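Local coordinates for core protein P7 (Pseudomonas phage phi12, PDB 2Q82) that serves as a structural component of the phage core and, as in related cystoviruses, probably helps to assemble the procapsid and package its RNA, at residues 33-38 against 43-48; 39-44 against 113-118; 26-31 against 72-77. All coordinates share one frame; numbering follows the deposited sequence.

Interaction 1: residues 33-38 against 43-48; sequences GDVPVI and VMRVTT
R45 and G33 make the polar link: NH2 of R45 donates to G33 O at 2.7 Å, with an N-H...O angle of 156°. The carbonyl oxygen lies at the edge of the guanidinium, close to its plane. A water shares the site, accepting from R45 NE and donating, at a longer distance, to G33 O, so the one oxygen takes two donors. The aliphatic root of the arginine is used as well, for V35 CG1 rests 4.0 Å from R45 CB. Earlier on the strand, V43 uses both its methyls: CG1, turned opposite the backbone N (chi1 174°), reaches P36 O at 3.4 Å and also V35 CB, while CG2 packs 3.7 Å from I38 CD1, the two side chains lying roughly at right angles. Glycine suits position 33, where the backbone angles would jam a CB against the preceding carbonyl. In the second shell, H31 O accepts from R45 NH2 too, and V62 of strand 59-63 backs V43 and R45. The arrangement is a loop folded back along edge strand 42-45 of a parallel alpha/beta sheet, held by side-chain packing and an arginine-to-carbonyl bond, without backbone pairing between the two segments.

Interaction 2: residues 39-44 against 113-118; sequences TGFNVM and VRVLND
The helix that sets V115 and L116 against F41 carries a charged cluster on another flank, where D118 OD1 is gripped by two arginines. R114 NH1 forms a salt bridge to D118 OD1 at 2.7 Å, and R18 of helix 15-23 forms a second one to the same oxygen. Y22 OH bonds to the other oxygen, OD2. D118 sits four residues after R114, one turn on, which lets the two side chains pair. Two guanidinium groups so close together would probably help to keep this buried carboxylate ionised.

The contact itself is apolar in the main. L116 CD2 meets two neighbouring atoms of the 39-44 segment, T39 O at 3.7 Å and F41 CE1 at 4.1 Å. Its CG stands beside the backbone N (chi1 -69°), and the far end of the leucine swings across to the loop although its CB sets off along the flank. The ring of F41 crosses the leucine obliquely, and its CZ stops 4.3 Å from V115 CG1, so neighbouring helix residues share one ring. G40, with a positive phi of 73°, turns the chain between T39 and F41, a conformation glycine adopts easily. The closest CA atoms, those of T39 and L116, are 7.8 Å apart. F41 starts farther back, and phenylalanine suits it because a long flat ring can touch V115 and L116 together. M112 and I119 of the same helix also touch the ring, as do P58 and V60, before and on strand 59-63.

The chemistry implies a small, non-directional contact, without hydrogen bonds between the segments, whereas the D118–R18 salt bridge and the D118–Y22 bond join helix 112-127 to helix 15-23.

Interaction 3: residues 26-31 against 72-77; sequences LMVMSH and YVFGAR
Strand 25-30 and the last turn of helix 68-76 face each other across a side-chain layer, their nearest CA atoms, those of V28 and F74, standing 9.2 Å apart. That gap is bridged from the helix by F74 alone. Its CG sits beside the backbone N (chi1 -71°), which sends the ring out from the helix to the strand. There CE2 meets V28 CG2 at 3.7 Å, and CD2 lies 4.0 Å from the same methyl, which approaches the CD2–CE2 side of the ring obliquely. The tip, CZ, reaches on to L26 CD2 at 4.3 Å, a looser touch. A phenylalanine suits this place because it is long enough to span the layer and entirely apolar, and all three partners are buried. Beta-branched valine favours the extended conformation and offers a methyl close to the backbone, whereas the longer leucine meets the far end of the ring.

L26 and V28 point to the helix because alternate residues of a strand share a face; M27 and M29, both selenomethionine, lie on the other face, among V60, V88 and P36.

L63 and V81 join F74 from the two ends of the connection, and I85 touches V28. The outer side of the helix meets the second subunit: R77 bridges D69 of that subunit, and Y72 and R77 make cation-pi contacts with R77 and Y72 of that subunit, respectively. Strands 59-63 and 84-89 flank strand 25-30 and run parallel to it, so helix 68-76 forms a beta-alpha-beta crossover that passes over the central strand.

Interaction 3 is the core contact of the set, wholly apolar and buried where a helix covers the central strand; interaction 1 is at the surface, where an arginine, a carbonyl and water join the hydrophobic packing; interaction 2, partly buried, lies between. Interactions 1 and 2 share strand 42-45 and touch where I38 CG2 meets L116 CD2. Interactions 2 and 3 lie on opposite sides of the chain's centre, yet F41 packs on M27, whose strand turns its other face to F74. P36 CG packs 3.8 Å from M29 SE, linking the edge loop of interaction 1 to the central strand used by interaction 3.

Interaction 1: residues 33-38 against 43-48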
loop_
_atom_site.group_PDB
_atom_site.type_symbol
_atom_site.label_atom_id
_atom_site.label_comp_id
_atom_site.label_asym_id
_atom_site.label_seq_id
_atom_site.Cartn_x
_atom_site.Cartn_y
_atom_site.Cartn_z
ATOM N N GLY A 33 -2.618 20.903 7.671
ATOM C CA GLY A 33 -2.259 22.218 7.188
ATOM C C GLY A 33 -1.432 22.110 5.938
ATOM O O GLY A 33 -1.290 21.026 5.388
ATOM N N ASP A 34 -0.882 23.226 5.477
ATOM C CA ASP A 34 -0.081 23.190 4.261
ATOM C C ASP A 34 1.171 22.389 4.509
ATOM O O ASP A 34 1.744 22.421 5.589
ATOM C CB ASP A 34 0.353 24.581 3.825
ATOM C CG ASP A 34 -0.783 25.557 3.785
ATOM O OD1 ASP A 34 -1.678 25.402 2.931
ATOM O OD2 ASP A 34 -0.771 26.481 4.624
ATOM N N VAL A 35 1.614 21.693 3.472
ATOM C CA VAL A 35 2.809 20.887 3.602
ATOM C C VAL A 35 4.061 21.708 3.521
ATOM O O VAL A 35 4.147 22.689 2.792
ATOM C CB VAL A 35 2.893 19.856 2.520
ATOM C CG1 VAL A 35 1.724 18.962 2.583
ATOM C CG2 VAL A 35 2.940 20.518 1.226
ATOM N N PRO A 36 5.084 21.300 4.245
ATOM C CA PRO A 36 6.386 21.964 4.298
ATOM C C PRO A 36 7.281 21.658 3.162
ATOM O O PRO A 36 7.004 20.758 2.401
ATOM C CB PRO A 36 7.002 21.423 5.573
ATOM C CG PRO A 36 6.325 20.146 5.793
ATOM C CD PRO A 36 4.932 20.331 5.339
ATOM N N VAL A 37 8.358 22.423 3.040
ATOM C CA VAL A 37 9.358 22.121 2.039
ATOM C C VAL A 37 10.458 21.535 2.920
ATOM O O VAL A 37 10.719 22.026 4.019
ATOM C CB VAL A 37 9.906 23.357 1.311
ATOM C CG1 VAL A 37 11.018 22.939 0.370
ATOM C CG2 VAL A 37 8.799 24.021 0.518
ATOM N N ILE A 38 11.071 20.463 2.453
ATOM C CA ILE A 38 12.111 19.810 3.217
ATOM C C ILE A 38 13.205 19.500 2.245
ATOM O O ILE A 38 13.008 18.785 1.271
ATOM C CB ILE A 38 11.596 18.514 3.864
ATOM C CG1 ILE A 38 10.474 18.854 4.843
ATOM C CG2 ILE A 38 12.698 17.840 4.645
ATOM C CD1 ILE A 38 9.590 17.677 5.232
ATOM N N VAL A 43 7.932 15.950 -0.775
ATOM C CA VAL A 43 6.970 16.022 0.300
ATOM C C VAL A 43 5.562 15.961 -0.243
ATOM O O VAL A 43 5.250 16.609 -1.235
ATOM C CB VAL A 43 7.177 17.294 1.087
ATOM C CG1 VAL A 43 6.084 17.463 2.114
ATOM C CG2 VAL A 43 8.533 17.238 1.754
HETATM N N MSE A 44 4.688 15.217 0.412
HETATM C CA MSE A 44 3.385 15.101 -0.178
HETATM C C MSE A 44 2.294 14.618 0.753
HETATM O O MSE A 44 2.457 13.611 1.436
HETATM C CB MSE A 44 3.523 14.160 -1.359
HETATM C CG MSE A 44 2.306 14.004 -2.187
HETATM SE SE MSE A 44 2.097 15.197 -3.727
HETATM C CE MSE A 44 3.578 16.461 -3.611
ATOM N N ARG A 45 1.176 15.332 0.777
ATOM C CA ARG A 45 0.088 14.902 1.628
ATOM C C ARG A 45 -0.588 13.684 0.989
ATOM O O ARG A 45 -0.856 13.668 -0.213
ATOM C CB ARG A 45 -0.938 16.012 1.829
ATOM C CG ARG A 45 -2.089 15.580 2.712
ATOM C CD ARG A 45 -2.965 16.737 3.110
ATOM N NE ARG A 45 -2.289 17.679 3.994
ATOM C CZ ARG A 45 -1.960 17.431 5.259
ATOM N NH1 ARG A 45 -2.232 16.261 5.813
ATOM N NH2 ARG A 45 -1.372 18.368 5.984
ATOM N N VAL A 46 -0.846 12.661 1.793
ATOM C CA VAL A 46 -1.482 11.454 1.289
ATOM C C VAL A 46 -2.472 10.881 2.276
ATOM O O VAL A 46 -2.444 11.196 3.460
ATOM C CB VAL A 46 -0.480 10.322 0.995
ATOM C CG1 VAL A 46 0.564 10.777 0.013
ATOM C CG2 VAL A 46 0.169 9.849 2.295
ATOM N N THR A 47 -3.344 10.015 1.771
ATOM C CA THR A 47 -4.308 9.350 2.625
ATOM C C THR A 47 -4.370 7.877 2.267
ATOM O O THR A 47 -5.088 7.130 2.904
ATOM C CB THR A 47 -5.748 9.894 2.482
ATOM O OG1 THR A 47 -6.217 9.664 1.149
ATOM C CG2 THR A 47 -5.803 11.370 2.819
ATOM N N THR A 48 -3.642 7.456 1.243
ATOM C CA THR A 48 -3.667 6.039 0.889
ATOM C C THR A 48 -2.261 5.527 0.666
ATOM O O THR A 48 -1.347 6.303 0.412
ATOM C CB THR A 48 -4.440 5.760 -0.396
ATOM O OG1 THR A 48 -3.650 6.172 -1.514
ATOM C CG2 THR A 48 -5.763 6.495 -0.395
HETATM O O HOH W 1 -2.480 20.029 2.478
#

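Interaction 2: residues 39-44 against 113-118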
loop_
_atom_site.group_PDB
_atom_site.type_symbol
_atom_site.label_atom_id
_atom_site.label_comp_id
_atom_site.label_asym_id
_atom_site.label_seq_id
_atom_site.Cartn_x
_atom_site.Cartn_y
_atom_site.Cartn_z
ATOM N N THR A 39 14.367 20.057 2.519
ATOM C CA THR A 39 15.502 19.874 1.656
ATOM C C THR A 39 15.817 18.438 1.262
ATOM O O THR A 39 15.967 17.559 2.110
ATOM C CB THR A 39 16.737 20.492 2.290
ATOM O OG1 THR A 39 16.556 21.908 2.382
ATOM C CG2 THR A 39 17.960 20.177 1.466
ATOM N N GLY A 40 15.922 18.211 -0.040
ATOM C CA GLY A 40 16.253 16.889 -0.524
ATOM C C GLY A 40 15.161 15.844 -0.418
ATOM O O GLY A 40 15.408 14.670 -0.676
ATOM N N PHE A 41 13.959 16.252 -0.034
ATOM C CA PHE A 41 12.864 15.298 0.085
ATOM C C PHE A 41 11.649 15.667 -0.712
ATOM O O PHE A 41 11.287 16.835 -0.780
ATOM C CB PHE A 41 12.401 15.160 1.525
ATOM C CG PHE A 41 13.256 14.283 2.320
ATOM C CD1 PHE A 41 14.442 14.764 2.861
ATOM C CD2 PHE A 41 12.921 12.951 2.489
ATOM C CE1 PHE A 41 15.295 13.918 3.545
ATOM C CE2 PHE A 41 13.757 12.091 3.168
ATOM C CZ PHE A 41 14.952 12.570 3.705
ATOM N N ASN A 42 10.998 14.674 -1.302
ATOM C CA ASN A 42 9.761 14.960 -2.001
ATOM C C ASN A 42 8.755 14.923 -0.871
ATOM O O ASN A 42 8.734 13.981 -0.088
ATOM C CB ASN A 42 9.430 13.886 -3.017
ATOM C CG ASN A 42 10.453 13.807 -4.108
ATOM O OD1 ASN A 42 10.857 14.822 -4.664
ATOM N ND2 ASN A 42 10.882 12.596 -4.425
ATOM N N VAL A 43 7.932 15.950 -0.775
ATOM C CA VAL A 43 6.970 16.022 0.300
ATOM C C VAL A 43 5.562 15.961 -0.243
ATOM O O VAL A 43 5.250 16.609 -1.235
ATOM C CB VAL A 43 7.177 17.294 1.087
ATOM C CG1 VAL A 43 6.084 17.463 2.114
ATOM C CG2 VAL A 43 8.533 17.238 1.754
HETATM N N MSE A 44 4.688 15.217 0.412
HETATM C CA MSE A 44 3.385 15.101 -0.178
HETATM C C MSE A 44 2.294 14.618 0.753
HETATM O O MSE A 44 2.457 13.611 1.436
HETATM C CB MSE A 44 3.523 14.160 -1.359
HETATM C CG MSE A 44 2.306 14.004 -2.187
HETATM SE SE MSE A 44 2.097 15.197 -3.727
HETATM C CE MSE A 44 3.578 16.461 -3.611
ATOM N N VAL A 113 15.349 16.839 12.143
ATOM C CA VAL A 113 16.556 17.650 12.182
ATOM C C VAL A 113 17.792 16.734 12.173
ATOM O O VAL A 113 18.776 16.991 11.491
ATOM C CB VAL A 113 16.567 18.523 13.416
ATOM C CG1 VAL A 113 17.914 19.209 13.564
ATOM C CG2 VAL A 113 15.455 19.551 13.313
ATOM N N ARG A 114 17.709 15.668 12.955
ATOM C CA ARG A 114 18.812 14.722 13.004
ATOM C C ARG A 114 18.944 14.049 11.661
ATOM O O ARG A 114 20.059 13.883 11.178
ATOM C CB ARG A 114 18.531 13.693 14.094
ATOM C CG ARG A 114 19.366 12.445 14.005
ATOM C CD ARG A 114 20.568 12.470 14.875
ATOM N NE ARG A 114 21.240 13.757 14.836
ATOM C CZ ARG A 114 22.440 13.935 14.302
ATOM N NH1 ARG A 114 23.081 12.907 13.772
ATOM N NH2 ARG A 114 23.002 15.136 14.323
ATOM N N VAL A 115 17.837 13.680 11.030
ATOM C CA VAL A 115 17.886 13.048 9.725
ATOM C C VAL A 115 18.571 13.951 8.698
ATOM O O VAL A 115 19.470 13.530 7.974
ATOM C CB VAL A 115 16.451 12.736 9.234
ATOM C CG1 VAL A 115 16.466 12.335 7.774
ATOM C CG2 VAL A 115 15.848 11.634 10.083
ATOM N N LEU A 116 18.141 15.204 8.641
ATOM C CA LEU A 116 18.712 16.145 7.697
ATOM C C LEU A 116 20.196 16.386 7.962
ATOM O O LEU A 116 20.985 16.506 7.031
ATOM C CB LEU A 116 17.950 17.461 7.762
ATOM C CG LEU A 116 16.530 17.322 7.217
ATOM C CD1 LEU A 116 15.738 18.564 7.538
ATOM C CD2 LEU A 116 16.569 17.094 5.714
ATOM N N ASN A 117 20.550 16.467 9.240
ATOM C CA ASN A 117 21.930 16.673 9.642
ATOM C C ASN A 117 22.794 15.570 9.052
ATOM O O ASN A 117 23.817 15.828 8.431
ATOM C CB ASN A 117 22.053 16.613 11.159
ATOM C CG ASN A 117 21.635 17.898 11.838
ATOM O OD1 ASN A 117 21.616 17.970 13.065
ATOM N ND2 ASN A 117 21.311 18.915 11.058
ATOM N N ASP A 118 22.375 14.334 9.273
ATOM C CA ASP A 118 23.123 13.186 8.787
ATOM C C ASP A 118 23.342 13.217 7.292
ATOM O O ASP A 118 24.445 12.982 6.806
ATOM C CB ASP A 118 22.416 11.883 9.160
ATOM C CG ASP A 118 22.472 11.601 10.644
ATOM O OD1 ASP A 118 23.451 12.032 11.292
ATOM O OD2 ASP A 118 21.550 10.933 11.157
#

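Interaction 3: residues 26-31 against 72-77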
loop_
_atom_site.group_PDB
_atom_site.type_symbol
_atom_site.label_atom_id
_atom_site.label_comp_id
_atom_site.label_asym_id
_atom_site.label_seq_id
_atom_site.Cartn_x
_atom_site.Cartn_y
_atom_site.Cartn_z
ATOM N N LEU A 26 10.186 4.878 4.351
ATOM C CA LEU A 26 9.305 5.960 4.000
ATOM C C LEU A 26 9.114 6.823 5.232
ATOM O O LEU A 26 8.714 6.315 6.276
ATOM C CB LEU A 26 7.957 5.414 3.556
ATOM C CG LEU A 26 6.891 6.502 3.442
ATOM C CD1 LEU A 26 7.208 7.415 2.285
ATOM C CD2 LEU A 26 5.537 5.882 3.258
HETATM N N MSE A 27 9.423 8.118 5.153
HETATM C CA MSE A 27 9.167 8.916 6.342
HETATM C C MSE A 27 7.734 9.326 6.309
HETATM O O MSE A 27 7.175 9.684 5.277
HETATM C CB MSE A 27 9.906 10.235 6.456
HETATM C CG MSE A 27 11.208 10.378 5.816
HETATM SE SE MSE A 27 12.549 9.654 6.910
HETATM C CE MSE A 27 12.476 8.052 5.911
ATOM N N VAL A 28 7.199 9.358 7.515
ATOM C CA VAL A 28 5.834 9.682 7.756
ATOM C C VAL A 28 5.710 10.819 8.739
ATOM O O VAL A 28 6.223 10.761 9.850
ATOM C CB VAL A 28 5.155 8.458 8.274
ATOM C CG1 VAL A 28 3.895 8.818 8.956
ATOM C CG2 VAL A 28 4.914 7.522 7.128
HETATM N N MSE A 29 4.976 11.841 8.330
HETATM C CA MSE A 29 4.828 13.018 9.158
HETATM C C MSE A 29 3.392 13.391 9.540
HETATM O O MSE A 29 2.565 13.647 8.669
HETATM C CB MSE A 29 5.494 14.186 8.429
HETATM C CG MSE A 29 5.261 15.539 9.034
HETATM SE SE MSE A 29 5.746 16.998 7.816
HETATM C CE MSE A 29 5.327 18.447 9.057
ATOM N N SER A 30 3.115 13.428 10.846
ATOM C CA SER A 30 1.800 13.810 11.346
ATOM C C SER A 30 1.675 15.317 11.221
ATOM O O SER A 30 2.437 16.063 11.845
ATOM C CB SER A 30 1.627 13.428 12.801
ATOM O OG SER A 30 0.382 13.908 13.283
ATOM N N HIS A 31 0.692 15.765 10.449
ATOM C CA HIS A 31 0.555 17.188 10.219
ATOM C C HIS A 31 -0.710 17.591 9.465
ATOM O O HIS A 31 -1.055 16.989 8.452
ATOM C CB HIS A 31 1.784 17.640 9.438
ATOM C CG HIS A 31 1.745 19.061 8.991
ATOM N ND1 HIS A 31 1.983 20.124 9.850
ATOM C CD2 HIS A 31 1.531 19.612 7.780
ATOM C CE1 HIS A 31 1.921 21.249 9.179
ATOM N NE2 HIS A 31 1.644 20.974 7.911
ATOM N N TYR A 72 -3.731 4.360 10.868
ATOM C CA TYR A 72 -4.018 3.194 11.649
ATOM C C TYR A 72 -3.213 1.999 11.128
ATOM O O TYR A 72 -2.605 1.253 11.899
ATOM C CB TYR A 72 -5.492 2.881 11.577
ATOM C CG TYR A 72 -5.785 1.638 12.324
ATOM C CD1 TYR A 72 -5.964 1.666 13.700
ATOM C CD2 TYR A 72 -5.804 0.417 11.668
ATOM C CE1 TYR A 72 -6.157 0.506 14.405
ATOM C CE2 TYR A 72 -5.993 -0.750 12.358
ATOM C CZ TYR A 72 -6.170 -0.701 13.727
ATOM O OH TYR A 72 -6.389 -1.855 14.419
ATOM N N VAL A 73 -3.212 1.830 9.814
ATOM C CA VAL A 73 -2.482 0.724 9.221
ATOM C C VAL A 73 -0.984 0.781 9.556
ATOM O O VAL A 73 -0.397 -0.208 9.983
ATOM C CB VAL A 73 -2.673 0.708 7.716
ATOM C CG1 VAL A 73 -1.777 -0.327 7.091
ATOM C CG2 VAL A 73 -4.128 0.407 7.401
ATOM N N PHE A 74 -0.373 1.943 9.355
ATOM C CA PHE A 74 1.047 2.100 9.662
ATOM C C PHE A 74 1.328 1.778 11.128
ATOM O O PHE A 74 2.344 1.168 11.467
ATOM C CB PHE A 74 1.502 3.538 9.420
ATOM C CG PHE A 74 1.579 3.935 7.973
ATOM C CD1 PHE A 74 1.640 2.983 6.958
ATOM C CD2 PHE A 74 1.689 5.282 7.637
ATOM C CE1 PHE A 74 1.796 3.374 5.620
ATOM C CE2 PHE A 74 1.844 5.683 6.317
ATOM C CZ PHE A 74 1.910 4.724 5.300
ATOM N N GLY A 75 0.423 2.206 12.000
ATOM C CA GLY A 75 0.632 2.010 13.417
ATOM C C GLY A 75 0.262 0.670 14.007
ATOM O O GLY A 75 0.866 0.230 14.990
ATOM N N ALA A 76 -0.711 0.008 13.399
ATOM C CA ALA A 76 -1.188 -1.264 13.903
ATOM C C ALA A 76 -0.947 -2.462 13.002
ATOM O O ALA A 76 -0.956 -3.588 13.477
ATOM C CB ALA A 76 -2.671 -1.159 14.230
ATOM N N ARG A 77 -0.755 -2.244 11.708
ATOM C CA ARG A 77 -0.529 -3.370 10.813
ATOM C C ARG A 77 0.692 -3.119 9.944
ATOM O O ARG A 77 0.649 -3.175 8.716
ATOM C CB ARG A 77 -1.764 -3.617 9.942
ATOM C CG ARG A 77 -3.026 -3.972 10.736
ATOM C CD ARG A 77 -3.059 -5.427 11.211
ATOM N NE ARG A 77 -4.311 -5.700 11.921
ATOM C CZ ARG A 77 -4.801 -6.911 12.165
ATOM N NH1 ARG A 77 -4.160 -7.995 11.758
ATOM N NH2 ARG A 77 -5.944 -7.037 12.825
#